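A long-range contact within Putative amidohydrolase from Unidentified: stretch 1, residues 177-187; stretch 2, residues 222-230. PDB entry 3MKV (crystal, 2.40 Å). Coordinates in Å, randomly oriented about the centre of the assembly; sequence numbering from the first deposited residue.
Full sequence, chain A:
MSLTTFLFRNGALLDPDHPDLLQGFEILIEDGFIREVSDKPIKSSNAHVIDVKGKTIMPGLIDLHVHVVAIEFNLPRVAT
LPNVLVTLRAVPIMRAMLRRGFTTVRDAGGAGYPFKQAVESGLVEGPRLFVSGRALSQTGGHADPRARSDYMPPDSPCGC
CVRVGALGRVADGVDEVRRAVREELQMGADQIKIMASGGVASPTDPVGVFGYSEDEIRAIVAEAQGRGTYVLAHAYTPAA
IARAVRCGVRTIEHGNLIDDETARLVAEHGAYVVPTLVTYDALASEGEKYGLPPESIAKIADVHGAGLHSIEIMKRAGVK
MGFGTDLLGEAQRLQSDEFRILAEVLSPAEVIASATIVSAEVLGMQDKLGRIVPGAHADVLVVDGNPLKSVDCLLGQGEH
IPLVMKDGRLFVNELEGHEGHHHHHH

Stretch 1, residues 177-187: VRRAVREELQM
Stretch 2, residues 222-230: AEAQGRGTY

The strongest link between the two stretches is a salt bridge from R182 to E223. R182 NE donates a hydrogen bond to E223 OE1 at 3.0 Å, with an N-H...O angle of 158°. R182 NH2 donates a second, weak one to E223 OE2 at 3.2 Å and 131°. E223 OE1 lies at the edge of the guanidinium, near its plane, where the N-H bonds point. R182 is extended beyond an m chi1 of -72°, with chi2 and chi3 both t. Its CA-to-CB bond points sideways, but the end of the chain comes nearer to E223. R182 NH2 also has a hydrogen bond elsewhere in the structure.

E223 is folded rather than extended: chi1 is m (-75°), chi2 is m (-48°) and chi3 is -45°. Its CA-to-CB bond points toward stretch 1. This places the carboxylate between R178 and R182, one helical turn apart. The link to R178 is looser. R178 NE is 3.7 Å from E223 OE2, a long salt bridge. Water 1 supplements it, accepting from R178 NE at 2.7 Å and donating to E223 OE2 at 2.9 Å. R178 has an off-well chi1 of -100°, then t for chi2 and chi3. The aliphatic part also touches the acid, with R178 CG 3.6 Å from E223 OE2.

Stretch 1 is helical, with backbone hydrogen bonds of the i to i+4 kind from V181 N to V177 O (3.2 Å) through M187 N to E183 O (3.0 Å). Stretch 2 enters as a helix that begins earlier in the chain; residues 222-225 have helical phi/psi, and G226 N bonds A222 O at 2.9 Å. The CA atoms of R178 and E223 are the nearest pair across the stretches, 6.6 Å apart. A type I turn runs from Q225 to G228, closed by G228 N to Q225 O at 3.1 Å. A224 O accepts from R227 N at 3.1 Å and from T229 N at 3.0 Å. G228 has phi/psi of 75/20, a positive phi that favours glycine. T229 and Y230 then continue in extended conformation.

Apolar packing follows along the helix. V181 (chi1 t) points toward stretch 2, and its CG1 lies 3.6 Å from E223 CB. This is an apolar contact beside the salt bridge, and the methyl takes no hydrogen bond. L185 (m, t) reaches further: its CD1 is 3.8 Å from E223 O, and its CD2 is 4.2 Å from T229 CG2. T229 has a t chi1, and its OG1 is hydrogen-bonded elsewhere in the structure.

R227 lies across the end of this patch. Its chi1 is t, chi2 is 138° and chi3 is t. R227 CD is 4.0 Å from L185 CB, and L185 O sits over one guanidinium face. E223, L185 and R227 lose the most area to the contact, which buries 379 Å² in all.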

ATOM      1  N   VAL A 177      -9.256  -9.586 -16.409  1.00 43.86           N
ATOM      2  CA  VAL A 177      -9.017 -10.682 -17.352  1.00 43.80           C
ATOM      3  C   VAL A 177      -8.392 -10.196 -18.652  1.00 44.87           C
ATOM      4  O   VAL A 177      -7.712 -10.950 -19.342  1.00 49.66           O
ATOM      5  CB  VAL A 177     -10.295 -11.532 -17.625  1.00 41.67           C
ATOM      6  CG1 VAL A 177     -10.869 -12.027 -16.326  1.00 32.14           C
ATOM      7  CG2 VAL A 177     -11.343 -10.721 -18.402  1.00 41.41           C
ATOM      8  N   ARG A 178      -8.617  -8.935 -18.991  1.00 51.16           N
ATOM      9  CA  ARG A 178      -7.910  -8.342 -20.126  1.00 47.32           C
ATOM     10  C   ARG A 178      -6.439  -8.194 -19.795  1.00 45.87           C
ATOM     11  O   ARG A 178      -5.589  -8.666 -20.532  1.00 47.88           O
ATOM     12  CB  ARG A 178      -8.499  -6.976 -20.496  1.00 49.43           C
ATOM     13  CG  ARG A 178      -9.446  -7.012 -21.677  1.00 42.33           C
ATOM     14  CD  ARG A 178      -9.986  -5.638 -21.998  1.00 52.09           C
ATOM     15  NE  ARG A 178     -11.129  -5.743 -22.901  1.00 67.79           N
ATOM     16  CZ  ARG A 178     -12.061  -4.807 -23.052  1.00 71.25           C
ATOM     17  NH1 ARG A 178     -13.060  -5.010 -23.899  1.00 80.23           N
ATOM     18  NH2 ARG A 178     -12.001  -3.672 -22.361  1.00 67.39           N
ATOM     19  N   ARG A 179      -6.144  -7.544 -18.673  1.00 47.73           N
ATOM     20  CA  ARG A 179      -4.760  -7.327 -18.281  1.00 51.13           C
ATOM     21  C   ARG A 179      -4.012  -8.659 -18.151  1.00 46.10           C
ATOM     22  O   ARG A 179      -2.888  -8.803 -18.626  1.00 48.78           O
ATOM     23  CB  ARG A 179      -4.685  -6.515 -16.981  1.00 48.68           C
ATOM     24  CG  ARG A 179      -3.320  -5.830 -16.765  1.00 50.59           C
ATOM     25  CD  ARG A 179      -3.357  -4.759 -15.656  1.00 60.37           C
ATOM     26  NE  ARG A 179      -4.469  -4.958 -14.724  1.00 76.08           N
ATOM     27  CZ  ARG A 179      -5.543  -4.169 -14.643  1.00 79.98           C
ATOM     28  NH1 ARG A 179      -5.657  -3.094 -15.422  1.00 72.41           N
ATOM     29  NH2 ARG A 179      -6.505  -4.447 -13.770  1.00 75.21           N
ATOM     30  N   ALA A 180      -4.649  -9.630 -17.515  1.00 43.97           N
ATOM     31  CA  ALA A 180      -4.057 -10.940 -17.329  1.00 43.40           C
ATOM     32  C   ALA A 180      -3.691 -11.568 -18.668  1.00 44.95           C
ATOM     33  O   ALA A 180      -2.571 -12.040 -18.854  1.00 50.32           O
ATOM     34  CB  ALA A 180      -5.005 -11.841 -16.551  1.00 41.09           C
ATOM     35  N   VAL A 181      -4.622 -11.572 -19.612  1.00 46.59           N
ATOM     36  CA  VAL A 181      -4.345 -12.193 -20.900  1.00 45.29           C
ATOM     37  C   VAL A 181      -3.217 -11.459 -21.584  1.00 45.18           C
ATOM     38  O   VAL A 181      -2.354 -12.070 -22.198  1.00 45.75           O
ATOM     39  CB  VAL A 181      -5.571 -12.183 -21.819  1.00 52.18           C
ATOM     40  CG1 VAL A 181      -5.162 -12.499 -23.258  1.00 51.25           C
ATOM     41  CG2 VAL A 181      -6.616 -13.170 -21.314  1.00 52.29           C
ATOM     42  N   ARG A 182      -3.227 -10.136 -21.483  1.00 47.70           N
ATOM     43  CA  ARG A 182      -2.195  -9.328 -22.114  1.00 42.24           C
ATOM     44  C   ARG A 182      -0.832  -9.638 -21.499  1.00 42.30           C
ATOM     45  O   ARG A 182       0.176  -9.713 -22.208  1.00 43.13           O
ATOM     46  CB  ARG A 182      -2.539  -7.838 -22.016  1.00 47.34           C
ATOM     47  CG  ARG A 182      -3.699  -7.421 -22.925  1.00 37.96           C
ATOM     48  CD  ARG A 182      -4.137  -5.986 -22.642  1.00 39.12           C
ATOM     49  NE  ARG A 182      -5.217  -5.577 -23.527  1.00 43.54           N
ATOM     50  CZ  ARG A 182      -5.918  -4.456 -23.405  1.00 43.99           C
ATOM     51  NH1 ARG A 182      -5.647  -3.590 -22.438  1.00 42.78           N
ATOM     52  NH2 ARG A 182      -6.875  -4.188 -24.276  1.00 46.22           N
ATOM     53  N   GLU A 183      -0.813  -9.855 -20.189  1.00 35.92           N
ATOM     54  CA  GLU A 183       0.399 -10.276 -19.479  1.00 39.54           C
ATOM     55  C   GLU A 183       0.930 -11.638 -19.933  1.00 43.57           C
ATOM     56  O   GLU A 183       2.129 -11.793 -20.177  1.00 46.50           O
ATOM     57  CB  GLU A 183       0.155 -10.280 -17.961  1.00 35.77           C
ATOM     58  CG  GLU A 183      -0.162  -8.880 -17.428  1.00 48.79           C
ATOM     59  CD  GLU A 183      -0.420  -8.850 -15.939  1.00 52.73           C
ATOM     60  OE1 GLU A 183      -0.199  -9.883 -15.282  1.00 56.51           O
ATOM     61  OE2 GLU A 183      -0.849  -7.790 -15.425  1.00 65.10           O
ATOM     62  N   GLU A 184       0.043 -12.622 -20.042  1.00 40.14           N
ATOM     63  CA  GLU A 184       0.454 -13.951 -20.445  1.00 42.09           C
ATOM     64  C   GLU A 184       0.993 -13.918 -21.869  1.00 43.81           C
ATOM     65  O   GLU A 184       2.009 -14.544 -22.183  1.00 44.78           O
ATOM     66  CB  GLU A 184      -0.707 -14.956 -20.330  1.00 39.12           C
ATOM     67  CG  GLU A 184      -1.187 -15.233 -18.905  1.00 42.89           C
ATOM     68  CD  GLU A 184      -0.065 -15.620 -17.950  1.00 57.19           C
ATOM     69  OE1 GLU A 184       0.743 -16.510 -18.297  1.00 58.05           O
ATOM     70  OE2 GLU A 184       0.002 -15.035 -16.843  1.00 53.38           O
ATOM     71  N   LEU A 185       0.305 -13.184 -22.734  1.00 42.56           N
ATOM     72  CA  LEU A 185       0.746 -13.045 -24.106  1.00 45.48           C
ATOM     73  C   LEU A 185       2.114 -12.341 -24.203  1.00 45.61           C
ATOM     74  O   LEU A 185       2.984 -12.777 -24.958  1.00 42.48           O
ATOM     75  CB  LEU A 185      -0.315 -12.307 -24.926  1.00 50.83           C
ATOM     76  CG  LEU A 185      -1.622 -13.060 -25.210  1.00 48.28           C
ATOM     77  CD1 LEU A 185      -2.636 -12.166 -25.889  1.00 43.01           C
ATOM     78  CD2 LEU A 185      -1.346 -14.270 -26.075  1.00 48.44           C
ATOM     79  N   GLN A 186       2.314 -11.267 -23.443  1.00 44.56           N
ATOM     80  CA  GLN A 186       3.597 -10.564 -23.501  1.00 49.38           C
ATOM     81  C   GLN A 186       4.706 -11.462 -22.970  1.00 47.47           C
ATOM     82  O   GLN A 186       5.855 -11.366 -23.412  1.00 47.27           O
ATOM     83  CB  GLN A 186       3.573  -9.221 -22.744  1.00 48.41           C
ATOM     84  CG  GLN A 186       4.109  -9.278 -21.321  1.00 60.33           C
ATOM     85  CD  GLN A 186       5.647  -9.214 -21.212  1.00 63.87           C
ATOM     86  OE1 GLN A 186       6.297  -8.306 -21.744  1.00 48.13           O
ATOM     87  NE2 GLN A 186       6.224 -10.169 -20.481  1.00 61.82           N
ATOM     88  N   MET A 187       4.358 -12.342 -22.033  1.00 44.56           N
ATOM     89  CA  MET A 187       5.337 -13.248 -21.456  1.00 41.64           C
ATOM     90  C   MET A 187       5.668 -14.421 -22.400  1.00 48.67           C
ATOM     91  O   MET A 187       6.631 -15.163 -22.166  1.00 45.12           O
ATOM     92  CB  MET A 187       4.915 -13.715 -20.052  1.00 39.85           C
ATOM     93  CG  MET A 187       5.395 -12.771 -18.929  1.00 41.18           C
ATOM     94  SD  MET A 187       4.979 -13.178 -17.205  1.00 32.55           S
ATOM     95  CE  MET A 187       3.230 -13.480 -17.317  1.00 41.84           C
ATOM     96  N   ALA A 222     -11.512 -12.071 -27.318  1.00 46.93           N
ATOM     97  CA  ALA A 222     -11.135 -10.924 -28.145  1.00 47.63           C
ATOM     98  C   ALA A 222      -9.662 -10.571 -27.972  1.00 44.25           C
ATOM     99  O   ALA A 222      -8.949 -10.343 -28.946  1.00 50.48           O
ATOM    100  CB  ALA A 222     -12.007  -9.738 -27.821  1.00 48.87           C
ATOM    101  N   GLU A 223      -9.203 -10.546 -26.728  1.00 44.15           N
ATOM    102  CA  GLU A 223      -7.784 -10.348 -26.431  1.00 46.87           C
ATOM    103  C   GLU A 223      -6.859 -11.355 -27.122  1.00 47.67           C
ATOM    104  O   GLU A 223      -5.815 -10.970 -27.649  1.00 50.84           O
ATOM    105  CB  GLU A 223      -7.537 -10.374 -24.918  1.00 49.77           C
ATOM    106  CG  GLU A 223      -7.988  -9.125 -24.204  1.00 59.57           C
ATOM    107  CD  GLU A 223      -7.506  -7.862 -24.892  1.00 61.99           C
ATOM    108  OE1 GLU A 223      -6.317  -7.813 -25.265  1.00 60.82           O
ATOM    109  OE2 GLU A 223      -8.316  -6.919 -25.055  1.00 67.59           O
ATOM    110  N   ALA A 224      -7.222 -12.640 -27.098  1.00 44.78           N
ATOM    111  CA  ALA A 224      -6.424 -13.667 -27.770  1.00 47.67           C
ATOM    112  C   ALA A 224      -6.451 -13.511 -29.290  1.00 51.77           C
ATOM    113  O   ALA A 224      -5.426 -13.690 -29.982  1.00 48.82           O
ATOM    114  CB  ALA A 224      -6.896 -15.060 -27.369  1.00 45.26           C
ATOM    115  N   GLN A 225      -7.629 -13.181 -29.816  1.00 50.81           N
ATOM    116  CA  GLN A 225      -7.777 -13.035 -31.250  1.00 44.86           C
ATOM    117  C   GLN A 225      -7.058 -11.801 -31.780  1.00 49.52           C
ATOM    118  O   GLN A 225      -6.643 -11.777 -32.937  1.00 50.09           O
ATOM    119  CB  GLN A 225      -9.238 -12.987 -31.635  1.00 44.41           C
ATOM    120  CG  GLN A 225      -9.946 -14.306 -31.500  1.00 55.01           C
ATOM    121  CD  GLN A 225     -11.419 -14.168 -31.789  1.00 51.57           C
ATOM    122  OE1 GLN A 225     -11.916 -13.057 -31.980  1.00 57.31           O
ATOM    123  NE2 GLN A 225     -12.129 -15.292 -31.832  1.00 40.61           N
ATOM    124  N   GLY A 226      -6.904 -10.779 -30.944  1.00 46.36           N
ATOM    125  CA  GLY A 226      -6.166  -9.587 -31.370  1.00 48.54           C
ATOM    126  C   GLY A 226      -4.704  -9.891 -31.631  1.00 53.57           C
ATOM    127  O   GLY A 226      -3.989  -9.093 -32.259  1.00 55.08           O
ATOM    128  N   ARG A 227      -4.255 -11.042 -31.132  1.00 54.94           N
ATOM    129  CA  ARG A 227      -2.865 -11.456 -31.262  1.00 53.69           C
ATOM    130  C   ARG A 227      -2.732 -12.666 -32.180  1.00 54.86           C
ATOM    131  O   ARG A 227      -1.678 -13.290 -32.246  1.00 58.56           O
ATOM    132  CB  ARG A 227      -2.256 -11.763 -29.888  1.00 55.14           C
ATOM    133  CG  ARG A 227      -0.757 -12.108 -29.929  1.00 56.24           C
ATOM    134  CD  ARG A 227       0.014 -11.435 -28.791  1.00 63.12           C
ATOM    135  NE  ARG A 227       1.475 -11.471 -28.957  1.00 68.10           N
ATOM    136  CZ  ARG A 227       2.320 -10.668 -28.304  1.00 63.14           C
ATOM    137  NH1 ARG A 227       1.856  -9.761 -27.456  1.00 57.81           N
ATOM    138  NH2 ARG A 227       3.628 -10.759 -28.498  1.00 62.68           N
ATOM    139  N   GLY A 228      -3.805 -13.003 -32.884  1.00 53.91           N
ATOM    140  CA  GLY A 228      -3.760 -14.098 -33.841  1.00 52.13           C
ATOM    141  C   GLY A 228      -3.766 -15.479 -33.202  1.00 57.26           C
ATOM    142  O   GLY A 228      -3.374 -16.465 -33.828  1.00 58.84           O
ATOM    143  N   THR A 229      -4.207 -15.569 -31.953  1.00 52.01           N
ATOM    144  CA  THR A 229      -4.346 -16.872 -31.341  1.00 49.71           C
ATOM    145  C   THR A 229      -5.762 -17.073 -30.797  1.00 50.75           C
ATOM    146  O   THR A 229      -6.679 -16.360 -31.191  1.00 50.68           O
ATOM    147  CB  THR A 229      -3.243 -17.157 -30.306  1.00 47.57           C
ATOM    148  OG1 THR A 229      -3.233 -18.551 -29.993  1.00 51.37           O
ATOM    149  CG2 THR A 229      -3.431 -16.329 -29.036  1.00 47.44           C
ATOM    150  N   TYR A 230      -5.944 -18.049 -29.913  1.00 46.57           N
ATOM    151  CA  TYR A 230      -7.285 -18.465 -29.528  1.00 42.13           C
ATOM    152  C   TYR A 230      -7.331 -18.882 -28.053  1.00 48.24           C
ATOM    153  O   TYR A 230      -6.320 -18.870 -27.343  1.00 50.89           O
ATOM    154  CB  TYR A 230      -7.743 -19.638 -30.420  1.00 42.84           C
ATOM    155  CG  TYR A 230      -6.953 -20.900 -30.151  1.00 39.59           C
ATOM    156  CD1 TYR A 230      -7.398 -21.839 -29.220  1.00 38.41           C
ATOM    157  CD2 TYR A 230      -5.732 -21.122 -30.782  1.00 40.34           C
ATOM    158  CE1 TYR A 230      -6.654 -22.982 -28.942  1.00 32.93           C
ATOM    159  CE2 TYR A 230      -4.987 -22.248 -30.519  1.00 39.03           C
ATOM    160  CZ  TYR A 230      -5.447 -23.174 -29.600  1.00 37.53           C
ATOM    161  OH  TYR A 230      -4.696 -24.291 -29.341  1.00 42.43           O
TER
HETATM  162  O   HOH W   1     -11.183  -7.564 -24.876  1.00 53.86           O